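Putative dehydrogenase (Amycolatopsis orientalis, PDB 5A9T) catalyses, as an imine reductase, the NADPH-dependent and stereoselective reduction of imines to amines. Local coordinates at residues T32-S37 against D53-A58; S62-V67 against G88-N93; L94-P99 against Y116-I121. All blocks are in the same frame, centred on the assembly; numbering follows the deposited sequence.

Interaction 1: residues T32-S37 against D53-A58; sequences TVWNRS and DDIVDA
In the Rossmann-type nucleotide-binding domain, the end of strand 30-34 meets the start of helix 55-60 through Trp-34, whose indole lies against Ile-55. The methyl Ile-55 CD1 sits over the five-membered ring, 3.9 Å from the centroid of the Trp-34 pyrrole and 18° off its normal, a clear CH-pi contact. On the opposite face, offset toward the rim, lies the backbone N of Arg-36. With CG anti to the backbone N (chi1 174°), the indole reaches out to the first turn of the helix, while Trp-34 CB rests on Ala-58 CB at 3.8 Å. The same alanine is also approached by Thr-32, whose CG2 lies 4.1 Å from Ala-58 CA.

The polar edge of the ring works through water: Trp-34 NE1 donates to a water at 3.0 Å, and Ile-55 N donates to the same water at 2.8 Å. The helix start is fixed by Asp-54, the N-cap, whose OD1 accepts from Val-56 N at 2.9 Å, met from above the carboxylate plane. An alanine in place of Trp-34 would probably open a gap beneath Ile-55 CD1 and leave the water that links strand to helix without one of its donors. Asn-35, Arg-36 and Ser-37, which follow directly, bind NADP(+), so the packing lies beside the cofactor-binding loop that follows the second strand of a Rossmann fold.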
loop_
_atom_site.group_PDB
_atom_site.type_symbol
_atom_site.label_atom_id
_atom_site.label_comp_id
_atom_site.label_asym_id
_atom_site.label_seq_id
_atom_site.Cartn_x
_atom_site.Cartn_y
_atom_site.Cartn_z
ATOM N N THR A 32 28.562 25.555 -11.237
ATOM C CA THR A 32 28.533 26.809 -10.452
ATOM C C THR A 32 27.491 26.752 -9.379
ATOM O O THR A 32 26.348 26.346 -9.644
ATOM C CB THR A 32 28.351 28.009 -11.332
ATOM O OG1 THR A 32 29.351 28.057 -12.357
ATOM C CG2 THR A 32 28.235 29.321 -10.605
ATOM N N VAL A 33 27.821 27.133 -8.137
ATOM C CA VAL A 33 26.877 27.046 -7.034
ATOM C C VAL A 33 26.612 28.368 -6.395
ATOM O O VAL A 33 27.514 29.239 -6.340
ATOM C CB VAL A 33 27.277 25.999 -5.978
ATOM C CG1 VAL A 33 27.379 24.656 -6.579
ATOM C CG2 VAL A 33 28.618 26.353 -5.334
ATOM N N TRP A 34 25.387 28.562 -5.941
ATOM C CA TRP A 34 24.948 29.834 -5.291
ATOM C C TRP A 34 24.028 29.458 -4.168
ATOM O O TRP A 34 23.228 28.507 -4.239
ATOM C CB TRP A 34 24.270 30.785 -6.229
ATOM C CG TRP A 34 23.679 32.012 -5.623
ATOM C CD1 TRP A 34 24.310 33.220 -5.473
ATOM C CD2 TRP A 34 22.384 32.174 -5.037
ATOM N NE1 TRP A 34 23.434 34.135 -4.886
ATOM C CE2 TRP A 34 22.284 33.492 -4.551
ATOM C CE3 TRP A 34 21.325 31.306 -4.771
ATOM C CZ2 TRP A 34 21.110 33.994 -3.986
ATOM C CZ3 TRP A 34 20.177 31.833 -4.224
ATOM C CH2 TRP A 34 20.095 33.119 -3.779
ATOM N N ASN A 35 24.169 30.202 -3.092
ATOM C CA ASN A 35 23.271 30.122 -1.974
ATOM C C ASN A 35 23.072 31.490 -1.374
ATOM O O ASN A 35 24.008 32.266 -1.365
ATOM C CB ASN A 35 23.784 29.116 -0.942
ATOM C CG ASN A 35 22.741 28.758 0.098
ATOM O OD1 ASN A 35 22.949 29.084 1.356
ATOM N ND2 ASN A 35 21.713 28.109 -0.253
ATOM N N ARG A 36 21.879 31.731 -0.853
ATOM C CA ARG A 36 21.582 32.982 -0.188
ATOM C C ARG A 36 22.607 33.281 0.935
ATOM O O ARG A 36 23.090 34.355 0.998
ATOM C CB ARG A 36 20.179 32.924 0.410
ATOM C CG ARG A 36 18.995 33.113 -0.542
ATOM N N SER A 37 23.007 32.276 1.689
ATOM C CA SER A 37 23.939 32.373 2.839
ATOM C C SER A 37 25.255 31.759 2.480
ATOM O O SER A 37 25.273 30.655 1.969
ATOM C CB SER A 37 23.418 31.469 3.970
ATOM O OG SER A 37 22.196 31.911 4.394
ATOM N N ASP A 53 29.242 34.125 -5.667
ATOM C CA ASP A 53 28.536 34.937 -4.631
ATOM C C ASP A 53 27.261 35.709 -5.112
ATOM O O ASP A 53 26.300 35.778 -4.330
ATOM C CB ASP A 53 29.530 35.983 -4.005
ATOM C CG ASP A 53 30.652 35.303 -3.112
ATOM O OD1 ASP A 53 30.387 34.252 -2.501
ATOM O OD2 ASP A 53 31.805 35.823 -3.079
ATOM N N ASP A 54 27.270 36.228 -6.353
ATOM C CA ASP A 54 26.166 37.033 -6.788
ATOM C C ASP A 54 25.287 36.181 -7.720
ATOM O O ASP A 54 25.794 35.463 -8.579
ATOM C CB ASP A 54 26.697 38.272 -7.463
ATOM C CG ASP A 54 25.670 39.189 -8.110
ATOM O OD1 ASP A 54 24.365 39.143 -8.231
ATOM O OD2 ASP A 54 26.301 40.192 -8.543
ATOM N N ILE A 55 23.992 36.282 -7.482
ATOM C CA ILE A 55 23.052 35.551 -8.348
ATOM C C ILE A 55 23.179 35.877 -9.799
ATOM O O ILE A 55 22.979 34.965 -10.650
ATOM C CB ILE A 55 21.600 35.653 -7.820
ATOM C CG1 ILE A 55 20.630 34.654 -8.473
ATOM C CG2 ILE A 55 21.047 37.037 -8.025
ATOM C CD1 ILE A 55 20.965 33.226 -8.270
ATOM N N VAL A 56 23.525 37.124 -10.176
ATOM C CA VAL A 56 23.642 37.400 -11.559
ATOM C C VAL A 56 24.803 36.588 -12.167
ATOM O O VAL A 56 24.715 36.043 -13.311
ATOM C CB VAL A 56 23.837 38.917 -11.765
ATOM C CG1 VAL A 56 24.107 39.233 -13.242
ATOM C CG2 VAL A 56 22.595 39.711 -11.325
ATOM N N ASP A 57 25.930 36.529 -11.476
ATOM C CA ASP A 57 27.027 35.744 -11.979
ATOM C C ASP A 57 26.681 34.258 -12.020
ATOM O O ASP A 57 27.030 33.547 -12.964
ATOM C CB ASP A 57 28.277 35.970 -11.142
ATOM C CG ASP A 57 28.790 37.429 -11.180
ATOM O OD1 ASP A 57 28.679 38.134 -12.214
ATOM O OD2 ASP A 57 29.335 37.843 -10.119
ATOM N N ALA A 58 25.960 33.745 -11.021
ATOM C CA ALA A 58 25.581 32.353 -11.049
ATOM C C ALA A 58 24.671 32.034 -12.239
ATOM O O ALA A 58 24.886 31.078 -12.940
ATOM C CB ALA A 58 24.840 31.990 -9.792
HETATM O O HOH W 1 23.252 37.158 -4.878
HETATM O O HOH W 2 26.046 34.313 -1.924
#

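Interaction 2: residues S62-V67 against G88-N93; sequences SRLLVV and GRVVVN
Val-90 lays its CG2 methyl over the centre of the Arg-63 guanidinium, 3.4 Å above the plane, a bump set against a flat plate. The Arg-63 chain is extended from CG to NE and reaches across the beginning of the neighbouring strand, where NH1 makes a weak hydrogen bond to Gly-88 O and shares a water with Arg-89 O; its NE forms a salt bridge with Glu-146.

Farther along, parallel strands 64-67 and 90-93 run side by side with a 24° twist, and on each face their side chains touch in an oblique row. On one face, Leu-64 CD1 leans toward Val-92 CG2 at 3.7 Å and less closely toward Val-90 CG1. On the other, Val-91 stands between two neighbours: its CG2 meets Leu-65 CD1 at 4.1 Å and its CG1 meets Val-67 CG2 at 4.0 Å. Leu-65 CG, anti to its own carbonyl carbon (chi1 -48°), carries CD1 on to Arg-89 CB.

Between the two faces runs a regular parallel ladder, from Val-90 N to Arg-63 O through to Val-67 N to Val-92 O. At its start Arg-89 NH1 bonds Ser-62 O at 2.9 Å, approaching 73° out of the carbonyl plane, while Arg-89 NE is held by Ala-85 O. The chemistry is thus divided: backbone bonds and aliphatic contacts join the buried strands, whereas at their beginnings Arg-89 bonds the carbonyl of buried Ser-62, and the more exposed Arg-63 adds a weak bond across the contact, its charge met mainly by Glu-146.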
loop_
_atom_site.group_PDB
_atom_site.type_symbol
_atom_site.label_atom_id
_atom_site.label_comp_id
_atom_site.label_asym_id
_atom_site.label_seq_id
_atom_site.Cartn_x
_atom_site.Cartn_y
_atom_site.Cartn_z
ATOM N N SER A 62 25.708 29.601 -16.803
ATOM C CA SER A 62 25.136 28.399 -17.369
ATOM C C SER A 62 23.819 28.705 -18.032
ATOM O O SER A 62 23.127 29.559 -17.599
ATOM C CB SER A 62 24.891 27.279 -16.301
ATOM O OG SER A 62 26.008 27.177 -15.405
ATOM N N ARG A 63 23.468 27.911 -19.069
ATOM C CA ARG A 63 22.128 27.994 -19.605
ATOM C C ARG A 63 21.141 27.235 -18.662
ATOM O O ARG A 63 20.028 27.716 -18.412
ATOM C CB ARG A 63 22.039 27.442 -21.001
ATOM C CG ARG A 63 20.624 27.257 -21.550
ATOM C CD ARG A 63 20.636 26.903 -23.045
ATOM N NE ARG A 63 19.341 26.328 -23.525
ATOM C CZ ARG A 63 18.259 27.004 -23.765
ATOM N NH1 ARG A 63 18.146 28.313 -23.563
ATOM N NH2 ARG A 63 17.154 26.449 -24.238
ATOM N N LEU A 64 21.586 26.078 -18.164
ATOM C CA LEU A 64 20.752 25.228 -17.289
ATOM C C LEU A 64 20.930 25.638 -15.851
ATOM O O LEU A 64 22.029 25.581 -15.295
ATOM C CB LEU A 64 21.150 23.748 -17.482
ATOM C CG LEU A 64 20.328 22.804 -16.551
ATOM C CD1 LEU A 64 18.889 22.852 -16.862
ATOM C CD2 LEU A 64 20.914 21.425 -16.691
ATOM N N LEU A 65 19.837 26.132 -15.273
ATOM C CA LEU A 65 19.787 26.641 -13.888
ATOM C C LEU A 65 18.887 25.681 -13.113
ATOM O O LEU A 65 17.681 25.660 -13.325
ATOM C CB LEU A 65 19.235 28.025 -13.804
ATOM C CG LEU A 65 19.859 28.996 -14.817
ATOM C CD1 LEU A 65 19.072 30.331 -14.877
ATOM C CD2 LEU A 65 21.368 29.256 -14.627
ATOM N N VAL A 66 19.469 24.904 -12.216
ATOM C CA VAL A 66 18.755 23.979 -11.322
ATOM C C VAL A 66 18.470 24.624 -10.014
ATOM O O VAL A 66 19.466 25.096 -9.353
ATOM C CB VAL A 66 19.583 22.715 -11.139
ATOM C CG1 VAL A 66 18.901 21.757 -10.173
ATOM C CG2 VAL A 66 19.733 21.957 -12.449
ATOM N N VAL A 67 17.218 24.932 -9.690
ATOM C CA VAL A 67 16.873 25.778 -8.558
ATOM C C VAL A 67 16.267 24.870 -7.464
ATOM O O VAL A 67 15.302 24.133 -7.750
ATOM C CB VAL A 67 15.978 26.903 -8.976
ATOM C CG1 VAL A 67 15.646 27.770 -7.764
ATOM C CG2 VAL A 67 16.608 27.767 -10.033
ATOM N N GLY A 88 16.918 33.706 -22.323
ATOM C CA GLY A 88 17.632 32.734 -23.004
ATOM C C GLY A 88 18.262 31.616 -22.263
ATOM O O GLY A 88 19.066 30.856 -22.783
ATOM N N ARG A 89 17.897 31.544 -20.993
ATOM C CA ARG A 89 18.327 30.432 -20.084
ATOM C C ARG A 89 17.138 29.653 -19.713
ATOM O O ARG A 89 16.029 29.824 -20.244
ATOM C CB ARG A 89 19.081 31.022 -18.886
ATOM C CG ARG A 89 20.246 31.940 -19.314
ATOM C CD ARG A 89 21.082 32.450 -18.162
ATOM N NE ARG A 89 22.059 33.434 -18.676
ATOM C CZ ARG A 89 23.207 33.062 -19.206
ATOM N NH1 ARG A 89 23.692 31.866 -19.185
ATOM N NH2 ARG A 89 23.951 33.987 -19.846
ATOM N N VAL A 90 17.376 28.567 -18.943
ATOM C CA VAL A 90 16.340 27.556 -18.553
ATOM C C VAL A 90 16.389 27.375 -17.070
ATOM O O VAL A 90 17.472 27.159 -16.503
ATOM C CB VAL A 90 16.622 26.253 -19.299
ATOM C CG1 VAL A 90 15.808 25.111 -18.743
ATOM C CG2 VAL A 90 16.425 26.466 -20.800
ATOM N N VAL A 91 15.222 27.373 -16.432
ATOM C CA VAL A 91 15.064 27.066 -14.987
ATOM C C VAL A 91 14.415 25.710 -14.879
ATOM O O VAL A 91 13.319 25.490 -15.411
ATOM C CB VAL A 91 14.267 28.146 -14.321
ATOM C CG1 VAL A 91 13.796 27.634 -12.941
ATOM C CG2 VAL A 91 15.081 29.472 -14.190
ATOM N N VAL A 92 15.060 24.809 -14.137
ATOM C CA VAL A 92 14.494 23.566 -13.647
ATOM C C VAL A 92 14.300 23.754 -12.172
ATOM O O VAL A 92 15.277 23.787 -11.397
ATOM C CB VAL A 92 15.352 22.391 -13.987
ATOM C CG1 VAL A 92 14.753 21.083 -13.445
ATOM C CG2 VAL A 92 15.548 22.224 -15.464
ATOM N N ASN A 93 13.031 23.936 -11.752
ATOM C CA ASN A 93 12.684 24.199 -10.398
ATOM C C ASN A 93 12.293 22.930 -9.679
ATOM O O ASN A 93 11.252 22.381 -10.003
ATOM C CB ASN A 93 11.518 25.162 -10.373
ATOM C CG ASN A 93 11.218 25.674 -8.958
ATOM O OD1 ASN A 93 11.812 25.264 -7.971
ATOM N ND2 ASN A 93 10.215 26.633 -8.862
HETATM O O HOH W 3 15.443 29.974 -23.243
#

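Interaction 3: residues L94-P99 against Y116-I121; sequences LNSGTP and YLDGAI
Leu-94 and Gly-119 bring the two backbones closest, their CA atoms 4.7 Å apart, where the chain leaving strand 90-93 passes beside strand 115-121. No direct backbone hydrogen bond joins the segments; Leu-94 CA instead makes a CA-H...O contact of 3.3 Å with Gly-119 O. Two waters bridge the backbones here: one molecule donates to Leu-94 O and accepts from Ile-121 N, and a second accepts from Ser-96 N while lying within bonding distance of Gly-119 O and Asp-118 OD2.

The side chain of Leu-94 lies across Gly-119, its CD2 3.6 Å from the glycine CA. A beta carbon on that residue would run into the same methyl, so the absence of a side chain is what permits the close passage. Ile-121 CD1 meets Leu-94 CB at 3.9 Å, the two side chains crossing at about a right angle, and both also touch Phe-135 of the adjoining strand.

Asp-118 carries the polar half of the contact. Its OD1 accepts from Ser-96 OG at 2.6 Å on the syn side, 21° out of the carboxylate plane, and from Tyr-116 OH at 2.6 Å through the anti lone pair. Ser-96 OG, anti to its own carbonyl carbon (chi1 -68°), is directed to that oxygen, and Asn-93 ND2 in turn bonds Tyr-116 OH.

Asn-95, between Leu-94 and Ser-96, binds NADP(+), and its ND2 is held by Leu-69 O and Asp-71 OD1. A buried carboxylate oxygen gripped by two hydroxyls implies that any negative charge it carries is probably stabilised by these short bonds; of the two, the one from Ser-96 crosses to the loop, and with the bridging waters it is likely to steady the loop that carries Asn-95.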
loop_
_atom_site.group_PDB
_atom_site.type_symbol
_atom_site.label_atom_id
_atom_site.label_comp_id
_atom_site.label_asym_id
_atom_site.label_seq_id
_atom_site.Cartn_x
_atom_site.Cartn_y
_atom_site.Cartn_z
ATOM N N LEU A 94 13.088 22.592 -8.668
ATOM C CA LEU A 94 12.883 21.310 -7.927
ATOM C C LEU A 94 12.276 21.563 -6.583
ATOM O O LEU A 94 12.204 20.602 -5.769
ATOM C CB LEU A 94 14.139 20.535 -7.907
ATOM C CG LEU A 94 14.703 20.131 -9.239
ATOM C CD1 LEU A 94 16.019 19.388 -9.135
ATOM C CD2 LEU A 94 13.723 19.287 -10.068
ATOM N N ASN A 95 11.709 22.716 -6.311
ATOM C CA ASN A 95 11.063 22.898 -4.963
ATOM C C ASN A 95 9.876 23.775 -4.961
ATOM O O ASN A 95 9.760 24.679 -4.071
ATOM C CB ASN A 95 12.081 23.230 -3.878
ATOM C CG ASN A 95 11.538 23.099 -2.427
ATOM O OD1 ASN A 95 10.716 22.273 -2.179
ATOM N ND2 ASN A 95 11.958 24.002 -1.519
ATOM N N SER A 96 8.965 23.586 -5.909
ATOM C CA SER A 96 7.727 24.341 -5.818
ATOM C C SER A 96 6.877 23.762 -4.647
ATOM O O SER A 96 6.795 22.565 -4.387
ATOM C CB SER A 96 6.871 24.329 -7.029
ATOM O OG SER A 96 7.405 24.999 -8.133
ATOM N N GLY A 97 6.192 24.640 -4.013
ATOM C CA GLY A 97 5.348 24.161 -2.830
ATOM C C GLY A 97 4.053 23.512 -3.272
ATOM O O GLY A 97 3.612 22.419 -2.671
ATOM N N THR A 98 3.397 24.110 -4.261
ATOM C CA THR A 98 2.102 23.711 -4.743
ATOM C C THR A 98 1.888 23.751 -6.217
ATOM O O THR A 98 2.671 24.421 -6.930
ATOM C CB THR A 98 0.980 24.638 -4.181
ATOM O OG1 THR A 98 1.152 25.950 -4.741
ATOM C CG2 THR A 98 1.035 24.747 -2.643
ATOM N N PRO A 99 0.857 23.170 -6.789
ATOM C CA PRO A 99 0.645 23.281 -8.198
ATOM C C PRO A 99 0.436 24.714 -8.671
ATOM O O PRO A 99 0.998 25.132 -9.703
ATOM C CB PRO A 99 -0.599 22.413 -8.498
ATOM C CG PRO A 99 -0.545 21.418 -7.412
ATOM C CD PRO A 99 -0.050 22.098 -6.211
ATOM N N TYR A 116 11.195 26.730 -18.802
ATOM C CA TYR A 116 10.838 26.329 -17.467
ATOM C C TYR A 116 10.405 24.888 -17.392
ATOM O O TYR A 116 9.558 24.486 -18.194
ATOM C CB TYR A 116 9.711 27.232 -16.906
ATOM C CG TYR A 116 9.420 26.986 -15.488
ATOM C CD1 TYR A 116 10.149 27.575 -14.413
ATOM C CD2 TYR A 116 8.383 26.075 -15.125
ATOM C CE1 TYR A 116 9.889 27.260 -13.061
ATOM C CE2 TYR A 116 8.137 25.839 -13.768
ATOM C CZ TYR A 116 8.792 26.352 -12.800
ATOM O OH TYR A 116 8.645 26.175 -11.416
ATOM N N LEU A 117 10.943 24.140 -16.455
ATOM C CA LEU A 117 10.464 22.779 -16.131
ATOM C C LEU A 117 10.371 22.722 -14.614
ATOM O O LEU A 117 11.241 23.182 -13.881
ATOM C CB LEU A 117 11.457 21.757 -16.815
ATOM C CG LEU A 117 11.084 20.343 -16.830
ATOM C CD1 LEU A 117 9.857 20.146 -17.724
ATOM C CD2 LEU A 117 12.298 19.525 -17.215
ATOM N N ASP A 118 9.282 22.101 -14.101
ATOM C CA ASP A 118 9.103 21.928 -12.672
ATOM C C ASP A 118 9.380 20.419 -12.382
ATOM O O ASP A 118 9.025 19.546 -13.202
ATOM C CB ASP A 118 7.655 22.286 -12.288
ATOM C CG ASP A 118 7.583 22.724 -10.853
ATOM O OD1 ASP A 118 8.021 23.856 -10.388
ATOM O OD2 ASP A 118 7.202 21.847 -9.977
ATOM N N GLY A 119 10.034 20.170 -11.259
ATOM C CA GLY A 119 10.273 18.782 -10.956
ATOM C C GLY A 119 10.075 18.474 -9.499
ATOM O O GLY A 119 10.298 19.321 -8.617
ATOM N N ALA A 120 9.743 17.214 -9.259
ATOM C CA ALA A 120 9.544 16.710 -7.911
ATOM C C ALA A 120 10.507 15.554 -7.659
ATOM O O ALA A 120 10.527 14.551 -8.407
ATOM C CB ALA A 120 8.086 16.235 -7.728
ATOM N N ILE A 121 11.315 15.681 -6.635
ATOM C CA ILE A 121 12.331 14.686 -6.302
ATOM C C ILE A 121 11.719 13.620 -5.398
ATOM O O ILE A 121 11.186 13.946 -4.359
ATOM C CB ILE A 121 13.471 15.375 -5.595
ATOM C CG1 ILE A 121 14.059 16.483 -6.498
ATOM C CG2 ILE A 121 14.507 14.337 -5.246
ATOM C CD1 ILE A 121 15.044 17.392 -5.769
HETATM O O HOH W 4 11.126 18.142 -5.168
HETATM O O HOH W 5 8.781 21.586 -8.069
#

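In the fold
Followed from the N terminus, the three contacts come in series, none enclosing or crossing another. Interaction 1 closes a loop of 15 residues between strand 30-34 and helix 55-60. The chain then passes directly into strand 64-67, where interaction 2 opens; its loop contains helix 75-78 and completes a beta-alpha-beta unit. Interaction 3 begins at the very next residue after strand 90-93 and closes around helix 99-111, returning to strand 115-121. Interactions 2 and 3 touch, through probable hydrogen bonds from Gly-119 N to Asn-93 O and from Leu-94 N to Val-67 O. Together they tie a helix and a loop to the same parallel region of the sheet, with interaction 2 joining two of its strands.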